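PDB 6A2A: sesquisabinene B synthase 2 from Santalum album, which probably cyclises farnesyl diphosphate to the sesquiterpene sesquisabinene B, as a plant terpene synthase that uses magnesium or manganese ions. Local coordinates for residues A[37-41]-A[42-46]; A[142-145]-A[146-149]; A[224-227]-A[228-232]; A[439-443]-A[444-448]. All blocks are in the same frame, centred on the assembly; numbering follows the deposited sequence.

Contact 1: residues A[37-41]-A[42-46]; sequences NLWDY and EFLQS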
loop_
_atom_site.group_PDB
_atom_site.type_symbol
_atom_site.label_atom_id
_atom_site.label_comp_id
_atom_site.label_asym_id
_atom_site.label_seq_id
_atom_site.Cartn_x
_atom_site.Cartn_y
_atom_site.Cartn_z
ATOM N N ASN A 37 -13.494 -16.534 3.940
ATOM C CA ASN A 37 -14.179 -15.278 4.083
ATOM C C ASN A 37 -15.312 -15.218 3.074
ATOM O O ASN A 37 -15.452 -16.066 2.245
ATOM C CB ASN A 37 -13.213 -14.128 3.888
ATOM C CG ASN A 37 -12.154 -14.083 4.960
ATOM O OD1 ASN A 37 -12.452 -14.164 6.117
ATOM N ND2 ASN A 37 -10.932 -13.973 4.563
ATOM N N LEU A 38 -16.071 -14.149 3.091
ATOM C CA LEU A 38 -17.203 -14.006 2.192
ATOM C C LEU A 38 -16.832 -14.122 0.734
ATOM O O LEU A 38 -17.555 -14.694 -0.029
ATOM C CB LEU A 38 -17.912 -12.690 2.446
ATOM C CG LEU A 38 -18.554 -12.551 3.816
ATOM C CD1 LEU A 38 -19.059 -11.149 3.984
ATOM C CD2 LEU A 38 -19.693 -13.538 3.980
ATOM N N TRP A 39 -15.708 -13.524 0.373
ATOM C CA TRP A 39 -15.127 -13.587 -0.937
ATOM C C TRP A 39 -13.630 -13.774 -0.737
ATOM O O TRP A 39 -13.089 -13.306 0.181
ATOM C CB TRP A 39 -15.380 -12.318 -1.704
ATOM C CG TRP A 39 -16.780 -12.097 -1.983
ATOM C CD1 TRP A 39 -17.481 -12.621 -2.971
ATOM C CD2 TRP A 39 -17.673 -11.278 -1.238
ATOM N NE1 TRP A 39 -18.766 -12.201 -2.913
ATOM C CE2 TRP A 39 -18.908 -11.369 -1.846
ATOM C CE3 TRP A 39 -17.539 -10.478 -0.122
ATOM C CZ2 TRP A 39 -20.002 -10.708 -1.372
ATOM C CZ3 TRP A 39 -18.605 -9.830 0.344
ATOM C CH2 TRP A 39 -19.824 -9.929 -0.272
ATOM N N ASP A 40 -12.986 -14.465 -1.635
ATOM C CA ASP A 40 -11.581 -14.645 -1.527
ATOM C C ASP A 40 -10.908 -13.366 -1.991
ATOM O O ASP A 40 -11.427 -12.696 -2.822
ATOM C CB ASP A 40 -11.188 -15.906 -2.301
ATOM C CG ASP A 40 -10.088 -15.686 -3.256
ATOM O OD1 ASP A 40 -8.915 -15.671 -2.824
ATOM O OD2 ASP A 40 -10.394 -15.540 -4.448
ATOM N N TYR A 41 -9.765 -13.026 -1.435
ATOM C CA TYR A 41 -9.106 -11.783 -1.801
ATOM C C TYR A 41 -8.668 -11.584 -3.258
ATOM O O TYR A 41 -8.641 -10.467 -3.716
ATOM C CB TYR A 41 -7.977 -11.455 -0.862
ATOM C CG TYR A 41 -8.394 -11.373 0.590
ATOM C CD1 TYR A 41 -9.389 -10.534 0.997
ATOM C CD2 TYR A 41 -7.770 -12.123 1.540
ATOM C CE1 TYR A 41 -9.760 -10.458 2.290
ATOM C CE2 TYR A 41 -8.144 -12.057 2.827
ATOM C CZ TYR A 41 -9.141 -11.223 3.201
ATOM O OH TYR A 41 -9.475 -11.183 4.496
ATOM N N GLU A 42 -8.320 -12.657 -3.961
ATOM C CA GLU A 42 -7.888 -12.530 -5.371
ATOM C C GLU A 42 -9.127 -12.186 -6.199
ATOM O O GLU A 42 -9.056 -11.427 -7.166
ATOM C CB GLU A 42 -7.142 -13.797 -5.852
ATOM C CG GLU A 42 -8.012 -14.874 -6.510
ATOM C CD GLU A 42 -7.315 -15.941 -7.359
ATOM O OE1 GLU A 42 -7.465 -17.159 -7.049
ATOM O OE2 GLU A 42 -6.657 -15.568 -8.359
ATOM N N PHE A 43 -10.278 -12.735 -5.813
ATOM C CA PHE A 43 -11.501 -12.353 -6.470
ATOM C C PHE A 43 -11.735 -10.838 -6.317
ATOM O O PHE A 43 -12.093 -10.120 -7.288
ATOM C CB PHE A 43 -12.675 -13.130 -5.906
ATOM C CG PHE A 43 -13.969 -12.668 -6.494
ATOM C CD1 PHE A 43 -14.284 -12.980 -7.803
ATOM C CD2 PHE A 43 -14.828 -11.854 -5.774
ATOM C CE1 PHE A 43 -15.471 -12.540 -8.371
ATOM C CE2 PHE A 43 -16.000 -11.391 -6.353
ATOM C CZ PHE A 43 -16.321 -11.733 -7.650
ATOM N N LEU A 44 -11.491 -10.340 -5.118
ATOM C CA LEU A 44 -11.876 -8.963 -4.798
ATOM C C LEU A 44 -10.973 -8.010 -5.587
ATOM O O LEU A 44 -11.391 -6.941 -6.038
ATOM C CB LEU A 44 -11.761 -8.750 -3.282
ATOM C CG LEU A 44 -12.894 -9.381 -2.467
ATOM C CD1 LEU A 44 -12.784 -9.077 -0.991
ATOM C CD2 LEU A 44 -14.261 -8.968 -2.986
ATOM N N GLN A 45 -9.739 -8.455 -5.757
ATOM C CA GLN A 45 -8.753 -7.763 -6.534
ATOM C C GLN A 45 -9.099 -7.855 -8.027
ATOM O O GLN A 45 -8.783 -6.944 -8.778
ATOM C CB GLN A 45 -7.379 -8.320 -6.176
ATOM C CG GLN A 45 -6.961 -7.968 -4.756
ATOM C CD GLN A 45 -6.004 -8.958 -4.157
ATOM O OE1 GLN A 45 -5.452 -9.804 -4.847
ATOM N NE2 GLN A 45 -5.795 -8.870 -2.856
ATOM N N SER A 46 -9.776 -8.910 -8.447
ATOM C CA SER A 46 -10.085 -9.098 -9.870
ATOM C C SER A 46 -11.139 -8.094 -10.344
ATOM O O SER A 46 -11.216 -7.805 -11.545
ATOM C CB SER A 46 -10.541 -10.517 -10.158
ATOM O OG SER A 46 -11.945 -10.678 -9.931
#
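Asp40 and the backbone of Glu42 and Phe43 illustrate how a helix start is satisfied by the residue just before it. As N-cap, Asp40 accepts from Phe43 N through OD2 at 3.1 Å, the donor lying well above the carboxylate plane, and more weakly from Glu42 N through OD1. An alanine in place of Asp40 would be likely to leave the amides of Glu42 and Phe43 without their side-chain acceptor and fray the first turn. Asp40 OD2 lies 4.2 Å from Glu42 OE1, a like-charge proximity that the helix N terminus probably eases. Backbone bonds carry the helix on: Leu44 N donates to Asp40 O (3.3 Å) and Gln45 N to Tyr41 O (3.1 Å). The apolar contacts gather on Trp39 and Leu44. Leu44 CD2 rests on Trp39 CB at 3.8 Å. Phe43 CG stands anti to its backbone nitrogen (chi1 175°), which brings the ring beside Trp39; Trp39 CD1 meets Phe43 CE2 at 3.9 Å, the near-parallel rings slid apart until they barely overlap. Tyr41 CD1 touches Leu44 CD1. Around this start of helix 41-50, Trp39 and Phe43 pack on helix 546-558, Tyr41 and Gln45 on helix 239-270, and Trp39 also on Ile283 of helix 281-292.

Contact 2: residues A[142-145]-A[146-149]; sequences VFER and FKDT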
loop_
_atom_site.group_PDB
_atom_site.type_symbol
_atom_site.label_atom_id
_atom_site.label_comp_id
_atom_site.label_asym_id
_atom_site.label_seq_id
_atom_site.Cartn_x
_atom_site.Cartn_y
_atom_site.Cartn_z
ATOM N N VAL A 142 -48.432 21.649 11.768
ATOM C CA VAL A 142 -48.988 21.309 10.446
ATOM C C VAL A 142 -49.791 20.000 10.485
ATOM O O VAL A 142 -50.635 19.800 9.553
ATOM C CB VAL A 142 -47.944 21.234 9.326
ATOM C CG1 VAL A 142 -47.216 22.548 9.128
ATOM C CG2 VAL A 142 -47.000 20.040 9.515
ATOM N N PHE A 143 -49.575 19.117 11.463
ATOM C CA PHE A 143 -50.278 17.833 11.504
ATOM C C PHE A 143 -51.544 17.937 12.330
ATOM O O PHE A 143 -52.309 16.985 12.310
ATOM C CB PHE A 143 -49.391 16.688 12.008
ATOM C CG PHE A 143 -48.256 16.418 11.073
ATOM C CD1 PHE A 143 -48.463 15.808 9.841
ATOM C CD2 PHE A 143 -46.968 16.798 11.409
ATOM C CE1 PHE A 143 -47.412 15.587 8.979
ATOM C CE2 PHE A 143 -45.931 16.598 10.534
ATOM C CZ PHE A 143 -46.147 15.991 9.319
ATOM N N GLU A 144 -51.827 19.103 12.976
ATOM C CA GLU A 144 -52.913 19.139 13.993
ATOM C C GLU A 144 -54.274 18.839 13.334
ATOM O O GLU A 144 -55.130 18.247 13.953
ATOM C CB GLU A 144 -52.979 20.505 14.687
ATOM C CG GLU A 144 -54.122 20.615 15.686
ATOM C CD GLU A 144 -53.926 19.780 16.943
ATOM O OE1 GLU A 144 -54.894 19.095 17.376
ATOM O OE2 GLU A 144 -52.789 19.806 17.498
ATOM N N ARG A 145 -54.436 19.333 12.119
ATOM C CA ARG A 145 -55.676 19.203 11.374
ATOM C C ARG A 145 -56.031 17.798 10.982
ATOM O O ARG A 145 -57.126 17.545 10.578
ATOM C CB ARG A 145 -55.709 20.114 10.179
ATOM C CG ARG A 145 -55.126 19.528 8.954
ATOM C CD ARG A 145 -55.124 20.505 7.818
ATOM N NE ARG A 145 -54.687 21.815 8.223
ATOM C CZ ARG A 145 -55.307 22.954 7.940
ATOM N NH1 ARG A 145 -56.403 22.980 7.214
ATOM N NH2 ARG A 145 -54.799 24.074 8.381
ATOM N N PHE A 146 -55.094 16.883 11.141
ATOM C CA PHE A 146 -55.340 15.494 10.857
ATOM C C PHE A 146 -55.738 14.758 12.119
ATOM O O PHE A 146 -55.869 13.581 12.121
ATOM C CB PHE A 146 -54.142 14.858 10.152
ATOM C CG PHE A 146 -53.823 15.477 8.838
ATOM C CD1 PHE A 146 -54.526 15.148 7.721
ATOM C CD2 PHE A 146 -52.845 16.416 8.720
ATOM C CE1 PHE A 146 -54.231 15.713 6.523
ATOM C CE2 PHE A 146 -52.563 16.995 7.527
ATOM C CZ PHE A 146 -53.256 16.643 6.421
ATOM N N LYS A 147 -55.901 15.474 13.221
ATOM C CA LYS A 147 -56.344 14.854 14.418
ATOM C C LYS A 147 -57.668 15.442 14.866
ATOM O O LYS A 147 -58.041 16.476 14.446
ATOM C CB LYS A 147 -55.365 15.039 15.567
ATOM C CG LYS A 147 -53.900 14.988 15.226
ATOM C CD LYS A 147 -53.034 15.709 16.241
ATOM C CE LYS A 147 -53.148 15.080 17.594
ATOM N NZ LYS A 147 -52.709 15.966 18.675
ATOM N N ASP A 148 -58.324 14.708 15.721
ATOM C CA ASP A 148 -59.512 15.120 16.424
ATOM C C ASP A 148 -59.213 15.027 17.922
ATOM O O ASP A 148 -58.102 14.804 18.326
ATOM C CB ASP A 148 -60.722 14.279 16.054
ATOM C CG ASP A 148 -60.563 12.828 16.369
ATOM O OD1 ASP A 148 -60.095 12.432 17.427
ATOM O OD2 ASP A 148 -60.999 12.063 15.536
ATOM N N THR A 149 -60.218 15.209 18.745
ATOM C CA THR A 149 -60.022 15.168 20.163
ATOM C C THR A 149 -59.343 13.917 20.719
ATOM O O THR A 149 -58.620 14.003 21.678
ATOM C CB THR A 149 -61.328 15.513 20.893
ATOM O OG1 THR A 149 -61.808 16.749 20.388
ATOM C CG2 THR A 149 -61.104 15.630 22.330
#
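Phe146 folds back over the turn that precedes it, touching Phe143 and Arg145, and its side chain can be followed atom by atom. CB sits 3.5 Å from Phe143 O, the same carbonyl that accepts from Phe146 N at 3.0 Å. With CG placed anti to its own carbonyl carbon (chi1 -61°), the ring turns back toward residues 142-145. CG lies against the backbone carbon of Arg145. Farther out, Phe146 CD2 comes within 3.7 Å of Phe143 O, and Phe146 CE2 is 4.0 Å from Val142 O, so two carbonyl oxygens lie at the ring edge, near its plane. Over one face comes Arg145 CG, a CH-pi contact 4.0 Å from the Phe146 ring centroid; chi1 of Arg145, 88°, carries that methylene there while the guanidinium goes on to a salt bridge with Asp119. Leu121 and Thr124 of helix 121-133 also pack on the Phe146 ring. A serine in place of Phe146 would probably leave a gap beside Arg145 CG and between the turn and these two residues. The next residue repeats the backbone pattern, Lys147 N donating to Glu144 O at 3.0 Å. The Lys147 NZ ammonium stays 4.0 Å from Glu144 OE2, beyond a salt bridge, and pairs instead with Glu182. These i to i+3 bonds mark the 3-10 turn after helix 121-133, which leads into strand 147-148 of a two-stranded antiparallel hairpin with strand 151-152. Phe143 and Phe146 touch helix 121-133, while Phe143, Glu144 and Lys147 touch helix 178-192.

Contact 3: residues A[224-227]-A[228-232]; sequences ARWF and IDTYE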
loop_
_atom_site.group_PDB
_atom_site.type_symbol
_atom_site.label_atom_id
_atom_site.label_comp_id
_atom_site.label_asym_id
_atom_site.label_seq_id
_atom_site.Cartn_x
_atom_site.Cartn_y
_atom_site.Cartn_z
ATOM N N ALA A 224 -29.930 3.132 -2.094
ATOM C CA ALA A 224 -29.935 3.472 -3.526
ATOM C C ALA A 224 -30.097 2.191 -4.359
ATOM O O ALA A 224 -30.885 2.165 -5.336
ATOM C CB ALA A 224 -28.712 4.225 -3.921
ATOM N N ARG A 225 -29.363 1.162 -4.000
ATOM C CA ARG A 225 -29.448 -0.060 -4.796
ATOM C C ARG A 225 -30.822 -0.726 -4.675
ATOM O O ARG A 225 -31.316 -1.294 -5.674
ATOM C CB ARG A 225 -28.404 -1.090 -4.367
ATOM C CG ARG A 225 -28.372 -2.319 -5.265
ATOM C CD ARG A 225 -27.961 -1.985 -6.678
ATOM N NE ARG A 225 -28.188 -3.161 -7.560
ATOM C CZ ARG A 225 -29.337 -3.468 -8.167
ATOM N NH1 ARG A 225 -30.426 -2.758 -7.930
ATOM N NH2 ARG A 225 -29.382 -4.465 -9.055
ATOM N N TRP A 226 -31.406 -0.740 -3.486
ATOM C CA TRP A 226 -32.737 -1.289 -3.286
ATOM C C TRP A 226 -33.752 -0.449 -4.081
ATOM O O TRP A 226 -34.646 -0.997 -4.766
ATOM C CB TRP A 226 -33.112 -1.286 -1.812
ATOM C CG TRP A 226 -34.450 -1.873 -1.521
ATOM C CD1 TRP A 226 -34.741 -3.202 -1.368
ATOM C CD2 TRP A 226 -35.701 -1.170 -1.428
ATOM N NE1 TRP A 226 -36.076 -3.360 -1.110
ATOM C CE2 TRP A 226 -36.684 -2.128 -1.137
ATOM C CE3 TRP A 226 -36.077 0.175 -1.509
ATOM C CZ2 TRP A 226 -38.024 -1.779 -0.958
ATOM C CZ3 TRP A 226 -37.406 0.518 -1.324
ATOM C CH2 TRP A 226 -38.352 -0.445 -1.046
ATOM N N PHE A 227 -33.654 0.873 -3.938
ATOM C CA PHE A 227 -34.675 1.755 -4.526
ATOM C C PHE A 227 -34.556 1.796 -6.061
ATOM O O PHE A 227 -35.580 2.095 -6.715
ATOM C CB PHE A 227 -34.592 3.143 -3.904
ATOM C CG PHE A 227 -35.704 4.031 -4.360
ATOM C CD1 PHE A 227 -37.003 3.764 -3.990
ATOM C CD2 PHE A 227 -35.458 5.033 -5.274
ATOM C CE1 PHE A 227 -38.039 4.536 -4.512
ATOM C CE2 PHE A 227 -36.476 5.843 -5.731
ATOM C CZ PHE A 227 -37.768 5.577 -5.355
ATOM N N ILE A 228 -33.399 1.572 -6.637
ATOM C CA ILE A 228 -33.301 1.509 -8.110
ATOM C C ILE A 228 -34.281 0.435 -8.635
ATOM O O ILE A 228 -35.013 0.677 -9.591
ATOM C CB ILE A 228 -31.859 1.272 -8.568
ATOM C CG1 ILE A 228 -31.052 2.565 -8.512
ATOM C CG2 ILE A 228 -31.814 0.660 -9.959
ATOM C CD1 ILE A 228 -29.574 2.330 -8.593
ATOM N N ASP A 229 -34.297 -0.729 -7.997
ATOM C CA ASP A 229 -35.245 -1.785 -8.350
ATOM C C ASP A 229 -36.679 -1.437 -8.061
ATOM O O ASP A 229 -37.554 -1.700 -8.885
ATOM C CB ASP A 229 -34.898 -3.085 -7.645
ATOM C CG ASP A 229 -33.642 -3.698 -8.155
ATOM O OD1 ASP A 229 -33.097 -3.260 -9.164
ATOM O OD2 ASP A 229 -33.181 -4.572 -7.463
ATOM N N THR A 230 -36.954 -0.844 -6.897
ATOM C CA THR A 230 -38.308 -0.473 -6.534
ATOM C C THR A 230 -38.829 0.604 -7.490
ATOM O O THR A 230 -39.992 0.516 -7.954
ATOM C CB THR A 230 -38.351 -0.022 -5.067
ATOM O OG1 THR A 230 -38.036 -1.151 -4.243
ATOM C CG2 THR A 230 -39.702 0.528 -4.656
ATOM N N TYR A 231 -37.995 1.613 -7.767
ATOM C CA TYR A 231 -38.411 2.753 -8.594
ATOM C C TYR A 231 -38.839 2.306 -10.005
ATOM O O TYR A 231 -39.753 2.911 -10.611
ATOM C CB TYR A 231 -37.260 3.736 -8.770
ATOM C CG TYR A 231 -37.610 4.997 -9.504
ATOM C CD1 TYR A 231 -38.734 5.726 -9.183
ATOM C CD2 TYR A 231 -36.801 5.450 -10.519
ATOM C CE1 TYR A 231 -39.034 6.901 -9.848
ATOM C CE2 TYR A 231 -37.084 6.622 -11.193
ATOM C CZ TYR A 231 -38.217 7.334 -10.875
ATOM O OH TYR A 231 -38.485 8.488 -11.555
ATOM N N GLU A 232 -38.125 1.342 -10.538
ATOM C CA GLU A 232 -38.339 0.837 -11.912
ATOM C C GLU A 232 -39.761 0.294 -12.029
ATOM O O GLU A 232 -40.404 0.551 -13.053
ATOM C CB GLU A 232 -37.279 -0.185 -12.299
ATOM C CG GLU A 232 -37.453 -0.694 -13.725
ATOM C CD GLU A 232 -36.273 -1.430 -14.329
ATOM O OE1 GLU A 232 -35.266 -1.567 -13.663
ATOM O OE2 GLU A 232 -36.380 -1.891 -15.482
HETATM O O HOH W 1 -31.189 -4.661 -5.148
HETATM O O HOH W 2 -31.558 -5.823 -9.767
#
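Phe227 meets Tyr231 one helical turn on, and the pair shows how aromatic residues four apart share a helix flank. Tyr231 CB lies over one face of the Phe227 ring, a CH-pi contact 4.1 Å from the centroid, whereas the two rings are slid apart and barely overlap. Phe227 reaches this place with CG anti to its backbone nitrogen (chi1 -174°). Along the backbone Tyr231 N donates to Phe227 O at 2.7 Å, and Tyr231 OH goes on to Asn238. Ile228 stands against the preceding turn: its CG1 is 3.2 Å from Ala224 O, which also accepts from Ile228 N. Thr230 lays OG1 and CB over the Trp226 ring face. Its hydroxyl makes a weak bond to Trp226 O and a further bond with Lys205. Arg225 NH1 forms a salt bridge with Asp229 OD1 at 3.0 Å, nearly straight at 173°. Asp229 OD1 lies in the guanidinium plane, while the carboxylate is turned 82° against it, and a water joins Arg225 NH2 to Asp229 OD1. Backbone bonds and side-chain pairs from i to i+4 are those of an alpha helix, here helix 220-232 of an all-helical plant terpene synthase, which touches helices 78-90, 239-270 and 546-558.

Contact 4: residues A[439-443]-A[444-448]; sequences LDYVN and SLPLF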
loop_
_atom_site.group_PDB
_atom_site.type_symbol
_atom_site.label_atom_id
_atom_site.label_comp_id
_atom_site.label_asym_id
_atom_site.label_seq_id
_atom_site.Cartn_x
_atom_site.Cartn_y
_atom_site.Cartn_z
ATOM N N LEU A 439 -9.111 19.193 17.510
ATOM C CA LEU A 439 -9.194 17.761 17.749
ATOM C C LEU A 439 -9.569 17.428 19.196
ATOM O O LEU A 439 -10.336 16.472 19.446
ATOM C CB LEU A 439 -7.877 17.111 17.336
ATOM C CG LEU A 439 -7.668 17.093 15.835
ATOM C CD1 LEU A 439 -6.226 16.809 15.571
ATOM C CD2 LEU A 439 -8.572 16.087 15.159
ATOM N N ASP A 440 -9.064 18.205 20.164
ATOM C CA ASP A 440 -9.408 18.014 21.562
ATOM C C ASP A 440 -10.951 18.252 21.688
ATOM O O ASP A 440 -11.657 17.530 22.460
ATOM C CB ASP A 440 -8.686 19.024 22.443
ATOM C CG ASP A 440 -7.206 18.642 22.751
ATOM O OD1 ASP A 440 -6.818 17.503 22.468
ATOM O OD2 ASP A 440 -6.485 19.523 23.304
ATOM N N TYR A 441 -11.435 19.303 21.042
ATOM C CA TYR A 441 -12.892 19.635 21.068
ATOM C C TYR A 441 -13.733 18.422 20.564
ATOM O O TYR A 441 -14.650 17.988 21.251
ATOM C CB TYR A 441 -13.193 20.874 20.229
ATOM C CG TYR A 441 -14.672 21.133 20.067
ATOM C CD1 TYR A 441 -15.449 21.595 21.105
ATOM C CD2 TYR A 441 -15.300 20.842 18.873
ATOM C CE1 TYR A 441 -16.816 21.786 20.964
ATOM C CE2 TYR A 441 -16.651 21.074 18.694
ATOM C CZ TYR A 441 -17.417 21.517 19.753
ATOM O OH TYR A 441 -18.759 21.735 19.549
ATOM N N VAL A 442 -13.396 17.874 19.427
ATOM C CA VAL A 442 -14.203 16.753 18.896
ATOM C C VAL A 442 -14.064 15.553 19.842
ATOM O O VAL A 442 -15.016 14.919 20.118
ATOM C CB VAL A 442 -13.840 16.411 17.448
ATOM C CG1 VAL A 442 -14.754 15.316 16.921
ATOM C CG2 VAL A 442 -13.952 17.630 16.579
ATOM N N ASN A 443 -12.872 15.293 20.376
ATOM C CA ASN A 443 -12.683 14.174 21.251
ATOM C C ASN A 443 -13.294 14.421 22.645
ATOM O O ASN A 443 -13.432 13.452 23.371
ATOM C CB ASN A 443 -11.205 13.788 21.358
ATOM C CG ASN A 443 -11.020 12.356 21.830
ATOM O OD1 ASN A 443 -11.817 11.432 21.512
ATOM N ND2 ASN A 443 -10.027 12.176 22.687
ATOM N N SER A 444 -13.828 15.621 22.914
ATOM C CA SER A 444 -14.458 15.948 24.218
ATOM C C SER A 444 -15.935 15.557 24.216
ATOM O O SER A 444 -16.598 15.696 25.250
ATOM C CB SER A 444 -14.292 17.410 24.577
ATOM O OG SER A 444 -15.029 18.262 23.733
ATOM N N LEU A 445 -16.412 15.073 23.064
ATOM C CA LEU A 445 -17.763 14.589 22.858
ATOM C C LEU A 445 -18.791 15.714 23.087
ATOM O O LEU A 445 -19.615 15.691 23.996
ATOM C CB LEU A 445 -18.027 13.365 23.739
ATOM C CG LEU A 445 -17.229 12.087 23.405
ATOM C CD1 LEU A 445 -17.981 10.862 23.829
ATOM C CD2 LEU A 445 -16.857 11.979 21.925
ATOM N N PRO A 446 -18.800 16.660 22.195
ATOM C CA PRO A 446 -19.917 17.609 22.093
ATOM C C PRO A 446 -21.217 16.829 21.855
ATOM O O PRO A 446 -21.140 15.671 21.391
ATOM C CB PRO A 446 -19.574 18.526 20.936
ATOM C CG PRO A 446 -18.535 17.794 20.195
ATOM C CD PRO A 446 -17.829 16.882 21.136
ATOM N N LEU A 447 -22.350 17.374 22.300
ATOM C CA LEU A 447 -23.625 16.620 22.217
ATOM C C LEU A 447 -23.803 15.873 20.879
ATOM O O LEU A 447 -24.214 14.703 20.916
ATOM C CB LEU A 447 -24.772 17.609 22.419
ATOM C CG LEU A 447 -26.192 17.036 22.333
ATOM C CD1 LEU A 447 -26.429 15.999 23.403
ATOM C CD2 LEU A 447 -27.196 18.173 22.465
ATOM N N PHE A 448 -23.557 16.516 19.766
ATOM C CA PHE A 448 -23.750 15.926 18.418
ATOM C C PHE A 448 -22.986 14.609 18.293
ATOM O O PHE A 448 -23.509 13.644 17.804
ATOM C CB PHE A 448 -23.215 16.883 17.363
ATOM C CG PHE A 448 -23.476 16.512 15.930
ATOM C CD1 PHE A 448 -24.740 16.164 15.503
ATOM C CD2 PHE A 448 -22.460 16.567 15.000
ATOM C CE1 PHE A 448 -24.974 15.850 14.180
ATOM C CE2 PHE A 448 -22.696 16.254 13.680
ATOM C CZ PHE A 448 -23.952 15.895 13.282
#
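Tyr441 meets Pro446, so a helix end and the residue at the N-cap position of the next helix are joined by one aromatic side chain. With its CG trans to the backbone nitrogen (chi1 172°), the tyrosine ring extends along the chain direction toward the proline, whose CB is 3.9 Å from Tyr441 CZ and whose CG is equally near. The two side chains cross at a slant. Pro446 CD lies 3.4 Å from Tyr441 O. That same carbonyl is gripped twice by Ser444: OG donates to it at 2.5 Å, a short bond, and N at 3.0 Å from well above the carbonyl plane. Ser444 OG can fold back because it sits between its backbone nitrogen and carbonyl carbon (chi1 68°). Leu445 N donates in turn to Val442 O at 3.3 Å; Leu445, with positive phi, is the first residue to leave helical geometry, and its CD2 hangs beside that carbonyl. The arrangement is a tight link between helix 436-443 and helix 447-462. Helix 419-430 packs on Val442 and Asn443, Phe517 lies against Val442 and Pro446, and Phe448 touches helices 489-510 and 521-535.

All four contacts are local, each made within one continuous run of residues, so none closes a long loop; they follow one another in series, without nesting or crossing. Contact 1 starts helix 41-50 near the N terminus and presses it on helices 239-270 and 546-558. Contact 2, whose centre is 55 Å from that of contact 1, on the other side of the chain's centre, ends a turn at the entry to the hairpin of strands 147-148 and 151-152. Contact 3 lies within helix 220-232, which also meets helices 239-270 and 546-558, so these two helices are shared with contact 1. Contact 4 joins two helices of the metal-binding family region, about 21 Å from contact 3 between nearest atoms.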